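PDB 2ITM: xylulose kinase from Escherichia coli, which phosphorylates D-xylulose with ATP to give D-xylulose 5-phosphate, and acts less efficiently on 1-deoxy-D-xylulose. Local coordinates for residues 105-110 with 131-136; 172-177 with 182-187; 298-303 with 363-368; 13-18 with 427-432. All coordinates share one frame; numbering follows the deposited sequence.

How the contacts relate
None of the four is a surface contact: the touching residues of contacts 3 and 4 are all buried, while Leu107 in contact 1 and Asp183 in contact 2 are partly exposed. Contacts 1 and 2 lie in the N-terminal FGGY domain and touch directly, Leu132 CD1 of 131-136 packing at 3.3 Å against Trp176 CH2 of 172-177. Contact 3 belongs to the C-terminal domain and borders the second subunit. Contact 4 joins the two domains and closes a chain loop that contains the other three. Contacts 1 and 3 pair helices through apolar side chains, and contact 4 sets a strand on a helix. Contact 2, near the substrate-binding His78, adds a backbone hydrogen bond between its segments.

Contact 1: 105-110 with 131-136; sequences CTLLEA and KLLWVQ
Leu107, Leu108 and Leu133 meet without a flat group between them. The indole of the neighbouring Trp134 is turned elsewhere: Val135 CG2 lies in plane at its edge, the His138 ring stacks on it, Arg100 makes a cation-pi contact, and the Trp40 ring meets it nearly at a right angle. The helix-helix contact itself is purely aliphatic and centred on Leu133, whose two branches are shared between successive leucines. CD2 of Leu133 approaches CD1 of Leu107 at 4.3 Å. The other branch, CD1 of Leu133, comes to 4.4 Å from CG of Leu108. With chi1 at -110°, off the staggered positions, the fork of Leu133 points at the partner helix. Helices 102-111 and 128-138 are thereby joined within the N-terminal domain of the FGGY kinase, a member of the actin-like ATPase clan. The spacing is modest rather than close, with CA of Leu108 and CA of Leu133 8.3 Å apart and 113 Å² buried in all. Glu104 and Arg111 also touch Leu133, while Met123 and Ala129 pack on Leu108. Two residues before Leu133, the Lys131 ammonium is hydrogen-bonded to the carbonyls of His78, Ile94 and Gly126.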
loop_
_atom_site.group_PDB
_atom_site.type_symbol
_atom_site.label_atom_id
_atom_site.label_comp_id
_atom_site.label_asym_id
_atom_site.label_seq_id
_atom_site.Cartn_x
_atom_site.Cartn_y
_atom_site.Cartn_z
ATOM N N CYS A 105 27.954 -14.445 -12.975
ATOM C CA CYS A 105 28.305 -13.056 -13.038
ATOM C C CYS A 105 29.370 -12.750 -11.980
ATOM O O CYS A 105 30.314 -12.090 -12.233
ATOM C CB CYS A 105 27.099 -12.195 -12.794
ATOM S SG CYS A 105 26.100 -11.817 -14.175
ATOM N N THR A 106 29.176 -13.288 -10.787
ATOM C CA THR A 106 30.090 -13.093 -9.675
ATOM C C THR A 106 31.385 -13.790 -9.940
ATOM O O THR A 106 32.426 -13.265 -9.729
ATOM C CB THR A 106 29.500 -13.625 -8.382
ATOM O OG1 THR A 106 28.221 -13.068 -8.153
ATOM C CG2 THR A 106 30.262 -13.154 -7.246
ATOM N N LEU A 107 31.290 -15.008 -10.424
ATOM C CA LEU A 107 32.475 -15.774 -10.733
ATOM C C LEU A 107 33.375 -15.055 -11.721
ATOM O O LEU A 107 34.541 -14.991 -11.567
ATOM C CB LEU A 107 32.088 -17.106 -11.296
ATOM C CG LEU A 107 32.738 -18.317 -10.702
ATOM C CD1 LEU A 107 32.539 -19.452 -11.625
ATOM C CD2 LEU A 107 34.185 -18.059 -10.419
ATOM N N LEU A 108 32.772 -14.526 -12.749
ATOM C CA LEU A 108 33.496 -13.840 -13.767
ATOM C C LEU A 108 34.218 -12.629 -13.264
ATOM O O LEU A 108 35.292 -12.382 -13.633
ATOM C CB LEU A 108 32.582 -13.495 -14.912
ATOM C CG LEU A 108 33.009 -13.855 -16.308
ATOM C CD1 LEU A 108 32.518 -12.881 -17.324
ATOM C CD2 LEU A 108 34.465 -14.042 -16.413
ATOM N N GLU A 109 33.594 -11.881 -12.403
ATOM C CA GLU A 109 34.193 -10.687 -11.849
ATOM C C GLU A 109 35.312 -11.002 -10.889
ATOM O O GLU A 109 36.222 -10.236 -10.732
ATOM C CB GLU A 109 33.157 -9.764 -11.247
ATOM C CG GLU A 109 32.541 -8.851 -12.269
ATOM C CD GLU A 109 31.475 -7.907 -11.748
ATOM O OE1 GLU A 109 31.076 -7.035 -12.484
ATOM O OE2 GLU A 109 31.022 -8.049 -10.617
ATOM N N ALA A 110 35.243 -12.166 -10.274
ATOM C CA ALA A 110 36.278 -12.620 -9.396
ATOM C C ALA A 110 37.452 -13.065 -10.245
ATOM O O ALA A 110 38.577 -12.765 -9.960
ATOM C CB ALA A 110 35.797 -13.728 -8.570
ATOM N N LYS A 131 26.382 -15.847 -19.534
ATOM C CA LYS A 131 25.509 -16.829 -20.135
ATOM C C LYS A 131 26.308 -18.018 -20.627
ATOM O O LYS A 131 25.896 -19.155 -20.498
ATOM C CB LYS A 131 24.706 -16.251 -21.276
ATOM C CG LYS A 131 23.543 -15.388 -20.847
ATOM C CD LYS A 131 22.881 -14.713 -22.026
ATOM C CE LYS A 131 22.098 -13.507 -21.588
ATOM N NZ LYS A 131 21.601 -12.715 -22.730
ATOM N N LEU A 132 27.470 -17.738 -21.186
ATOM C CA LEU A 132 28.313 -18.786 -21.718
ATOM C C LEU A 132 29.051 -19.620 -20.690
ATOM O O LEU A 132 29.229 -20.812 -20.882
ATOM C CB LEU A 132 29.238 -18.261 -22.796
ATOM C CG LEU A 132 28.467 -18.449 -24.109
ATOM C CD1 LEU A 132 28.014 -17.152 -24.665
ATOM C CD2 LEU A 132 29.144 -19.331 -25.109
ATOM N N LEU A 133 29.474 -18.985 -19.606
ATOM C CA LEU A 133 29.931 -19.709 -18.434
ATOM C C LEU A 133 28.876 -20.661 -17.894
ATOM O O LEU A 133 29.180 -21.787 -17.558
ATOM C CB LEU A 133 30.387 -18.747 -17.347
ATOM C CG LEU A 133 31.883 -18.691 -17.050
ATOM C CD1 LEU A 133 32.593 -17.868 -18.085
ATOM C CD2 LEU A 133 32.138 -18.138 -15.676
ATOM N N TRP A 134 27.634 -20.206 -17.819
ATOM C CA TRP A 134 26.538 -21.056 -17.381
ATOM C C TRP A 134 26.372 -22.289 -18.258
ATOM O O TRP A 134 26.279 -23.399 -17.760
ATOM C CB TRP A 134 25.223 -20.281 -17.314
ATOM C CG TRP A 134 24.078 -21.047 -16.739
ATOM C CD1 TRP A 134 23.634 -20.993 -15.468
ATOM C CD2 TRP A 134 23.232 -21.978 -17.414
ATOM N NE1 TRP A 134 22.560 -21.830 -15.294
ATOM C CE2 TRP A 134 22.293 -22.445 -16.484
ATOM C CE3 TRP A 134 23.167 -22.463 -18.716
ATOM C CZ2 TRP A 134 21.311 -23.366 -16.814
ATOM C CZ3 TRP A 134 22.193 -23.368 -19.038
ATOM C CH2 TRP A 134 21.282 -23.815 -18.093
ATOM N N VAL A 135 26.361 -22.096 -19.565
ATOM C CA VAL A 135 26.307 -23.220 -20.481
ATOM C C VAL A 135 27.490 -24.170 -20.300
ATOM O O VAL A 135 27.314 -25.373 -20.212
ATOM C CB VAL A 135 26.190 -22.766 -21.945
ATOM C CG1 VAL A 135 26.434 -23.935 -22.896
ATOM C CG2 VAL A 135 24.833 -22.137 -22.200
ATOM N N GLN A 136 28.689 -23.623 -20.213
ATOM C CA GLN A 136 29.843 -24.441 -19.913
ATOM C C GLN A 136 29.635 -25.299 -18.673
ATOM O O GLN A 136 30.006 -26.459 -18.652
ATOM C CB GLN A 136 31.107 -23.608 -19.769
ATOM C CG GLN A 136 32.338 -24.479 -19.637
ATOM C CD GLN A 136 33.598 -23.698 -19.406
ATOM O OE1 GLN A 136 34.679 -24.166 -19.726
ATOM N NE2 GLN A 136 33.462 -22.503 -18.829
#

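Contact 2: 172-177 with 182-187; sequences AGTMWL and RDWSDV
Trp176 and Leu177 pack tightly on Trp184 and Ser185. The backbone N-H of Ser185 reaches Trp176 O at 2.8 Å, nearly in line with the carbonyl (C=O...N 165°). Leu177 and Trp184 form the neighbouring antiparallel, non-hydrogen-bonded pair. With CG anti to the backbone N (chi1 -166°), Leu177 folds back so that CD1 presses on Asp183 C at 3.3 Å and lies over one face of the Trp184 indole, offset toward its rim. Trp176 CB approaches the same ring obliquely, 4.0 Å from Trp184 CE3, while Thr174 OG1 sits at the ring edge, 3.9 Å from Trp184 CZ3. That hydroxyl has two hydrogen bonds, donating to Ala171 O and accepting from Trp176 N at 2.9 Å in an ST turn. An alanine here removes the hydroxyl, and the Trp176 amide and Ala171 carbonyl would probably be left without this partner, with the turn freer to shift against the indole edge. Packing thins toward Asp183, which is partly exposed and forms a salt bridge with Arg196, and it ends at Asp186 and Val187, both exposed and without a partner across the contact. Ser185 OG caps the following helix at Met188 N. The carbonyl preceding Thr174, Gly173 O, accepts a hydrogen bond from His78 ND1. The whole is a short beta hairpin with a G1 bulge at Arg182 and Asp183, leading into an N-capped helix; its Thr174 end lies next to the substrate-binding His78.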
loop_
_atom_site.group_PDB
_atom_site.type_symbol
_atom_site.label_atom_id
_atom_site.label_comp_id
_atom_site.label_asym_id
_atom_site.label_seq_id
_atom_site.Cartn_x
_atom_site.Cartn_y
_atom_site.Cartn_z
ATOM N N ALA A 172 29.720 -4.423 -27.601
ATOM C CA ALA A 172 30.012 -3.924 -26.278
ATOM C C ALA A 172 29.169 -4.628 -25.222
ATOM O O ALA A 172 29.620 -4.863 -24.116
ATOM C CB ALA A 172 29.807 -2.449 -26.224
ATOM N N GLY A 173 27.944 -4.975 -25.589
ATOM C CA GLY A 173 27.027 -5.616 -24.684
ATOM C C GLY A 173 27.308 -7.060 -24.330
ATOM O O GLY A 173 26.609 -7.619 -23.521
ATOM N N THR A 174 28.317 -7.662 -24.939
ATOM C CA THR A 174 28.662 -9.051 -24.674
ATOM C C THR A 174 29.423 -9.220 -23.370
ATOM O O THR A 174 29.324 -10.244 -22.724
ATOM C CB THR A 174 29.489 -9.667 -25.830
ATOM O OG1 THR A 174 30.736 -8.992 -25.974
ATOM C CG2 THR A 174 28.800 -9.489 -27.153
ATOM N N MET A 175 30.174 -8.185 -23.015
ATOM C CA MET A 175 31.240 -8.234 -22.029
ATOM C C MET A 175 32.494 -8.953 -22.472
ATOM O O MET A 175 33.318 -9.312 -21.653
ATOM C CB MET A 175 30.764 -8.781 -20.684
ATOM C CG MET A 175 29.517 -8.145 -20.120
ATOM S SD MET A 175 29.579 -6.363 -19.980
ATOM C CE MET A 175 30.821 -6.218 -18.755
ATOM N N TRP A 176 32.648 -9.164 -23.767
ATOM C CA TRP A 176 33.903 -9.671 -24.288
ATOM C C TRP A 176 34.672 -8.561 -24.978
ATOM O O TRP A 176 35.829 -8.728 -25.329
ATOM C CB TRP A 176 33.687 -10.839 -25.268
ATOM C CG TRP A 176 33.074 -12.078 -24.687
ATOM C CD1 TRP A 176 33.462 -12.735 -23.567
ATOM C CD2 TRP A 176 31.955 -12.801 -25.205
ATOM N NE1 TRP A 176 32.665 -13.829 -23.354
ATOM C CE2 TRP A 176 31.730 -13.891 -24.357
ATOM C CE3 TRP A 176 31.116 -12.630 -26.303
ATOM C CZ2 TRP A 176 30.710 -14.810 -24.573
ATOM C CZ3 TRP A 176 30.109 -13.538 -26.510
ATOM C CH2 TRP A 176 29.913 -14.615 -25.650
ATOM N N LEU A 177 34.006 -7.430 -25.189
ATOM C CA LEU A 177 34.619 -6.293 -25.861
ATOM C C LEU A 177 35.401 -5.356 -24.950
ATOM O O LEU A 177 34.946 -4.966 -23.889
ATOM C CB LEU A 177 33.602 -5.506 -26.675
ATOM C CG LEU A 177 34.241 -4.515 -27.661
ATOM C CD1 LEU A 177 34.668 -5.207 -28.933
ATOM C CD2 LEU A 177 33.313 -3.366 -27.946
ATOM N N ARG A 182 37.635 -0.647 -28.907
ATOM C CA ARG A 182 36.738 -1.055 -29.979
ATOM C C ARG A 182 37.183 -2.369 -30.607
ATOM O O ARG A 182 37.138 -2.545 -31.812
ATOM C CB ARG A 182 36.591 0.035 -31.014
ATOM C CG ARG A 182 36.286 1.409 -30.418
ATOM C CD ARG A 182 36.095 2.528 -31.411
ATOM N NE ARG A 182 34.752 2.567 -31.965
ATOM C CZ ARG A 182 33.697 3.080 -31.363
ATOM N NH1 ARG A 182 33.787 3.612 -30.145
ATOM N NH2 ARG A 182 32.526 3.049 -31.963
ATOM N N ASP A 183 37.607 -3.293 -29.757
ATOM C CA ASP A 183 38.103 -4.592 -30.193
ATOM C C ASP A 183 37.913 -5.613 -29.070
ATOM O O ASP A 183 37.838 -5.251 -27.912
ATOM C CB ASP A 183 39.576 -4.479 -30.600
ATOM C CG ASP A 183 40.142 -5.768 -31.143
ATOM O OD1 ASP A 183 39.383 -6.580 -31.694
ATOM O OD2 ASP A 183 41.342 -6.052 -31.057
ATOM N N TRP A 184 37.833 -6.885 -29.431
ATOM C CA TRP A 184 37.676 -7.942 -28.454
ATOM C C TRP A 184 38.783 -7.916 -27.400
ATOM O O TRP A 184 39.887 -7.469 -27.665
ATOM C CB TRP A 184 37.596 -9.319 -29.120
ATOM C CG TRP A 184 36.539 -9.490 -30.196
ATOM C CD1 TRP A 184 36.758 -9.662 -31.513
ATOM C CD2 TRP A 184 35.117 -9.547 -30.026
ATOM N NE1 TRP A 184 35.576 -9.802 -32.189
ATOM C CE2 TRP A 184 34.549 -9.736 -31.295
ATOM C CE3 TRP A 184 34.265 -9.458 -28.926
ATOM C CZ2 TRP A 184 33.188 -9.828 -31.493
ATOM C CZ3 TRP A 184 32.913 -9.551 -29.132
ATOM C CH2 TRP A 184 32.387 -9.734 -30.399
ATOM N N SER A 185 38.446 -8.384 -26.204
ATOM C CA SER A 185 39.379 -8.500 -25.095
ATOM C C SER A 185 39.784 -9.940 -24.847
ATOM O O SER A 185 38.985 -10.748 -24.396
ATOM C CB SER A 185 38.767 -7.926 -23.825
ATOM O OG SER A 185 39.400 -8.422 -22.662
ATOM N N ASP A 186 41.039 -10.246 -25.139
ATOM C CA ASP A 186 41.550 -11.596 -25.019
ATOM C C ASP A 186 41.368 -12.106 -23.597
ATOM O O ASP A 186 41.036 -13.263 -23.376
ATOM C CB ASP A 186 43.020 -11.647 -25.436
ATOM C CG ASP A 186 43.211 -11.613 -26.946
ATOM O OD1 ASP A 186 42.235 -11.805 -27.680
ATOM O OD2 ASP A 186 44.312 -11.409 -27.481
ATOM N N VAL A 187 41.567 -11.216 -22.643
ATOM C CA VAL A 187 41.383 -11.516 -21.235
ATOM C C VAL A 187 39.967 -11.987 -20.932
ATOM O O VAL A 187 39.760 -12.980 -20.287
ATOM C CB VAL A 187 41.676 -10.279 -20.357
ATOM C CG1 VAL A 187 41.438 -10.572 -18.928
ATOM C CG2 VAL A 187 43.096 -9.826 -20.590
#

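Contact 3: 298-303 with 363-368; sequences LDWAAK and RAVLEG
Val365 pushes its whole side chain against Ala301 on the facing helix. Its CB lies 4.0 Å from Ala301 CB, and from there the two methyls diverge. CG1, anti to the backbone N (chi1 -175°), makes the tightest approach, 3.6 Å from Ala301 CB, and also meets the edge of the Trp300 indole at CZ3, 4.4 Å away. CG2, beside the backbone N, is 4.1 Å from Ala301 CB, so one small methyl receives all three side-chain carbons of the valine. Helices 294-304 and 358-381 of the C-terminal FGGY domain run antiparallel here, their local axes 10.1 Å apart at 167°. Ala301 and Val365 are the nearest residues along the two backbones, 6.6 Å from CA to CA. A second pair flanks this one: Leu298 and Leu366 cross at about a right angle, although the modelled separation of their methyls is too short to be trusted. Phe349 packs on Val365, and Leu313 of helix 310-316 on Ala301. The Trp300 ring also meets His354 of the second subunit, with their planes about 50° apart, and packs on Thr353 of that subunit.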
loop_
_atom_site.group_PDB
_atom_site.type_symbol
_atom_site.label_atom_id
_atom_site.label_comp_id
_atom_site.label_asym_id
_atom_site.label_seq_id
_atom_site.Cartn_x
_atom_site.Cartn_y
_atom_site.Cartn_z
ATOM N N LEU A 298 2.190 6.985 -15.912
ATOM C CA LEU A 298 1.106 7.928 -16.137
ATOM C C LEU A 298 -0.214 7.255 -16.486
ATOM O O LEU A 298 -1.256 7.613 -15.965
ATOM C CB LEU A 298 1.472 8.903 -17.244
ATOM C CG LEU A 298 2.521 9.959 -16.947
ATOM C CD1 LEU A 298 2.379 11.120 -17.908
ATOM C CD2 LEU A 298 2.448 10.425 -15.507
ATOM N N ASP A 299 -0.159 6.291 -17.381
ATOM C CA ASP A 299 -1.340 5.519 -17.704
ATOM C C ASP A 299 -1.914 4.858 -16.467
ATOM O O ASP A 299 -3.116 4.667 -16.353
ATOM C CB ASP A 299 -1.028 4.482 -18.773
ATOM C CG ASP A 299 -0.873 5.091 -20.139
ATOM O OD1 ASP A 299 -0.112 4.540 -20.941
ATOM O OD2 ASP A 299 -1.464 6.122 -20.502
ATOM N N TRP A 300 -1.038 4.510 -15.538
ATOM C CA TRP A 300 -1.439 3.709 -14.394
ATOM C C TRP A 300 -2.036 4.600 -13.317
ATOM O O TRP A 300 -3.145 4.353 -12.864
ATOM C CB TRP A 300 -0.265 2.874 -13.876
ATOM C CG TRP A 300 -0.458 2.298 -12.522
ATOM C CD1 TRP A 300 -1.021 1.105 -12.212
ATOM C CD2 TRP A 300 -0.064 2.883 -11.287
ATOM N NE1 TRP A 300 -1.010 0.911 -10.856
ATOM C CE2 TRP A 300 -0.430 1.997 -10.266
ATOM C CE3 TRP A 300 0.566 4.084 -10.934
ATOM C CZ2 TRP A 300 -0.197 2.269 -8.927
ATOM C CZ3 TRP A 300 0.791 4.351 -9.606
ATOM C CH2 TRP A 300 0.421 3.454 -8.620
ATOM N N ALA A 301 -1.319 5.653 -12.944
ATOM C CA ALA A 301 -1.907 6.737 -12.179
ATOM C C ALA A 301 -3.294 7.190 -12.599
ATOM O O ALA A 301 -4.079 7.631 -11.780
ATOM C CB ALA A 301 -1.047 7.979 -12.259
ATOM N N ALA A 302 -3.575 7.056 -13.885
ATOM C CA ALA A 302 -4.882 7.363 -14.427
ATOM C C ALA A 302 -5.888 6.315 -14.025
ATOM O O ALA A 302 -6.881 6.617 -13.387
ATOM C CB ALA A 302 -4.817 7.488 -15.930
ATOM N N LYS A 303 -5.630 5.072 -14.389
ATOM C CA LYS A 303 -6.618 4.036 -14.156
ATOM C C LYS A 303 -6.749 3.679 -12.690
ATOM O O LYS A 303 -7.850 3.502 -12.201
ATOM C CB LYS A 303 -6.330 2.787 -14.979
ATOM C CG LYS A 303 -6.622 1.480 -14.244
ATOM C CD LYS A 303 -8.112 1.314 -13.958
ATOM C CE LYS A 303 -8.597 -0.083 -14.298
ATOM N NZ LYS A 303 -7.468 -0.999 -14.566
ATOM N N ARG A 363 -1.375 14.113 -8.169
ATOM C CA ARG A 363 -0.216 14.946 -7.941
ATOM C C ARG A 363 1.005 14.207 -7.410
ATOM O O ARG A 363 2.108 14.446 -7.859
ATOM C CB ARG A 363 -0.560 16.089 -7.017
ATOM C CG ARG A 363 -0.545 17.401 -7.703
ATOM C CD ARG A 363 0.704 18.185 -7.536
ATOM N NE ARG A 363 0.350 19.594 -7.524
ATOM C CZ ARG A 363 1.202 20.593 -7.629
ATOM N NH1 ARG A 363 2.494 20.360 -7.761
ATOM N NH2 ARG A 363 0.757 21.822 -7.594
ATOM N N ALA A 364 0.789 13.327 -6.447
ATOM C CA ALA A 364 1.870 12.563 -5.848
ATOM C C ALA A 364 2.628 11.712 -6.866
ATOM O O ALA A 364 3.842 11.714 -6.902
ATOM C CB ALA A 364 1.362 11.726 -4.730
ATOM N N VAL A 365 1.890 11.009 -7.708
ATOM C CA VAL A 365 2.475 10.192 -8.741
ATOM C C VAL A 365 3.365 10.966 -9.698
ATOM O O VAL A 365 4.504 10.600 -9.919
ATOM C CB VAL A 365 1.411 9.382 -9.497
ATOM C CG1 VAL A 365 2.061 8.452 -10.470
ATOM C CG2 VAL A 365 0.571 8.603 -8.532
ATOM N N LEU A 366 2.847 12.054 -10.244
ATOM C CA LEU A 366 3.611 12.877 -11.162
ATOM C C LEU A 366 4.913 13.343 -10.538
ATOM O O LEU A 366 5.960 13.261 -11.145
ATOM C CB LEU A 366 2.785 14.075 -11.623
ATOM C CG LEU A 366 1.514 13.787 -12.420
ATOM C CD1 LEU A 366 0.930 15.065 -13.000
ATOM C CD2 LEU A 366 1.795 12.785 -13.497
ATOM N N GLU A 367 4.824 13.829 -9.314
ATOM C CA GLU A 367 5.965 14.412 -8.656
ATOM C C GLU A 367 6.995 13.349 -8.304
ATOM O O GLU A 367 8.185 13.566 -8.460
ATOM C CB GLU A 367 5.538 15.204 -7.427
ATOM C CG GLU A 367 4.746 16.455 -7.767
ATOM C CD GLU A 367 4.356 17.287 -6.563
ATOM O OE1 GLU A 367 4.016 16.723 -5.515
ATOM O OE2 GLU A 367 4.375 18.516 -6.691
ATOM N N GLY A 368 6.526 12.199 -7.846
ATOM C CA GLY A 368 7.405 11.104 -7.479
ATOM C C GLY A 368 8.116 10.422 -8.629
ATOM O O GLY A 368 9.303 10.139 -8.564
#

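Contact 4: 13-18 with 427-432; sequences KVILLN and GAARLA
Leu17 and Ile15 point from strand 11-17 onto Ala429 of helix 424-436, a strand-on-helix packing that joins the N-terminal and C-terminal domains of this actin-like ATPase fold. The local axes pass 9.2 Å apart and cross at -44°. Both strand residues direct their side chains to the same alanine methyl. Leu17 lies against it with two carbons, CG at 3.8 Å and CD1 at 3.7 Å from Ala429 CB. Its CG is anti to the carbonyl carbon (chi1 -84°), which brings the branch down over the helix. Ile15 reaches Ala429 less closely, through its terminal methyl alone: CD1 is 4.3 Å from Ala429 CB. Strand 11-17 is paired with strand 2-7, which carries Asp6, a residue thought to be important for activity, and the side chain of Ile15 is about 7 Å from that of Asp6. Leu17 also touches Tyr2 and Val23 of the adjoining strands. Arg430, next along the helix, meets the same branch of Leu17. Its chain is sharply bent at chi2 (-23°), runs about at right angles to Leu17, and packs also on Leu446 and Pro447. Leu17 CD1 meets the guanidinium at its edge, near its plane, 3.9 Å from Arg430 NE.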
loop_
_atom_site.group_PDB
_atom_site.type_symbol
_atom_site.label_atom_id
_atom_site.label_comp_id
_atom_site.label_asym_id
_atom_site.label_seq_id
_atom_site.Cartn_x
_atom_site.Cartn_y
_atom_site.Cartn_z
ATOM N N LYS A 13 10.028 -5.374 -36.587
ATOM C CA LYS A 13 9.529 -4.269 -37.366
ATOM C C LYS A 13 10.462 -3.988 -38.528
ATOM O O LYS A 13 11.664 -3.907 -38.352
ATOM C CB LYS A 13 9.369 -3.043 -36.486
ATOM C CG LYS A 13 8.866 -1.821 -37.213
ATOM C CD LYS A 13 8.927 -0.603 -36.334
ATOM C CE LYS A 13 7.613 0.124 -36.295
ATOM N NZ LYS A 13 7.717 1.408 -35.584
ATOM N N VAL A 14 9.897 -3.866 -39.734
ATOM C CA VAL A 14 10.619 -3.403 -40.901
ATOM C C VAL A 14 10.025 -2.128 -41.464
ATOM O O VAL A 14 8.815 -1.961 -41.500
ATOM C CB VAL A 14 10.707 -4.478 -42.002
ATOM C CG1 VAL A 14 11.162 -5.803 -41.433
ATOM C CG2 VAL A 14 9.388 -4.635 -42.720
ATOM N N ILE A 15 10.896 -1.226 -41.893
ATOM C CA ILE A 15 10.475 0.023 -42.504
ATOM C C ILE A 15 11.129 0.302 -43.844
ATOM O O ILE A 15 12.227 -0.182 -44.136
ATOM C CB ILE A 15 10.705 1.206 -41.560
ATOM C CG1 ILE A 15 12.183 1.542 -41.438
ATOM C CG2 ILE A 15 10.041 0.968 -40.212
ATOM C CD1 ILE A 15 12.431 2.874 -40.812
ATOM N N LEU A 16 10.452 1.109 -44.643
ATOM C CA LEU A 16 10.948 1.545 -45.931
ATOM C C LEU A 16 11.117 3.046 -45.927
ATOM O O LEU A 16 10.117 3.753 -45.830
ATOM C CB LEU A 16 9.964 1.131 -46.995
ATOM C CG LEU A 16 10.414 0.820 -48.412
ATOM C CD1 LEU A 16 9.511 1.454 -49.409
ATOM C CD2 LEU A 16 11.845 1.119 -48.703
ATOM N N LEU A 17 12.349 3.517 -46.060
ATOM C CA LEU A 17 12.624 4.943 -46.120
ATOM C C LEU A 17 12.808 5.368 -47.555
ATOM O O LEU A 17 13.436 4.674 -48.335
ATOM C CB LEU A 17 13.903 5.282 -45.360
ATOM C CG LEU A 17 13.973 5.511 -43.857
ATOM C CD1 LEU A 17 15.192 6.317 -43.540
ATOM C CD2 LEU A 17 12.733 6.195 -43.335
ATOM N N ASN A 18 12.287 6.539 -47.887
ATOM C CA ASN A 18 12.556 7.162 -49.170
ATOM C C ASN A 18 13.899 7.874 -49.258
ATOM O O ASN A 18 14.643 7.935 -48.298
ATOM C CB ASN A 18 11.412 8.098 -49.564
ATOM C CG ASN A 18 11.263 9.277 -48.623
ATOM O OD1 ASN A 18 10.194 9.838 -48.500
ATOM N ND2 ASN A 18 12.333 9.651 -47.967
ATOM N N GLY A 427 16.872 4.211 -37.012
ATOM C CA GLY A 427 18.311 4.296 -36.936
ATOM C C GLY A 427 19.021 3.294 -37.821
ATOM O O GLY A 427 19.995 3.607 -38.488
ATOM N N ALA A 428 18.536 2.061 -37.839
ATOM C CA ALA A 428 19.007 1.056 -38.770
ATOM C C ALA A 428 19.019 1.544 -40.220
ATOM O O ALA A 428 20.004 1.410 -40.917
ATOM C CB ALA A 428 18.199 -0.212 -38.634
ATOM N N ALA A 429 17.911 2.112 -40.662
ATOM C CA ALA A 429 17.831 2.634 -42.010
ATOM C C ALA A 429 18.778 3.807 -42.192
ATOM O O ALA A 429 19.426 3.923 -43.211
ATOM C CB ALA A 429 16.426 3.026 -42.338
ATOM N N ARG A 430 18.857 4.660 -41.181
ATOM C CA ARG A 430 19.740 5.817 -41.215
ATOM C C ARG A 430 21.167 5.354 -41.473
ATOM O O ARG A 430 21.901 5.959 -42.232
ATOM C CB ARG A 430 19.667 6.590 -39.900
ATOM C CG ARG A 430 18.645 7.734 -39.823
ATOM C CD ARG A 430 18.272 8.274 -41.176
ATOM N NE ARG A 430 16.934 8.882 -41.191
ATOM C CZ ARG A 430 16.526 9.801 -40.346
ATOM N NH1 ARG A 430 17.337 10.212 -39.393
ATOM N NH2 ARG A 430 15.309 10.299 -40.445
ATOM N N LEU A 431 21.536 4.257 -40.841
ATOM C CA LEU A 431 22.855 3.711 -41.011
ATOM C C LEU A 431 23.100 3.247 -42.436
ATOM O O LEU A 431 24.154 3.470 -42.981
ATOM C CB LEU A 431 23.124 2.620 -39.984
ATOM C CG LEU A 431 23.361 3.108 -38.557
ATOM C CD1 LEU A 431 23.235 1.987 -37.584
ATOM C CD2 LEU A 431 24.725 3.758 -38.433
ATOM N N ALA A 432 22.107 2.618 -43.035
ATOM C CA ALA A 432 22.192 2.198 -44.421
ATOM C C ALA A 432 22.328 3.380 -45.384
ATOM O O ALA A 432 23.107 3.336 -46.315
ATOM C CB ALA A 432 21.013 1.350 -44.780
#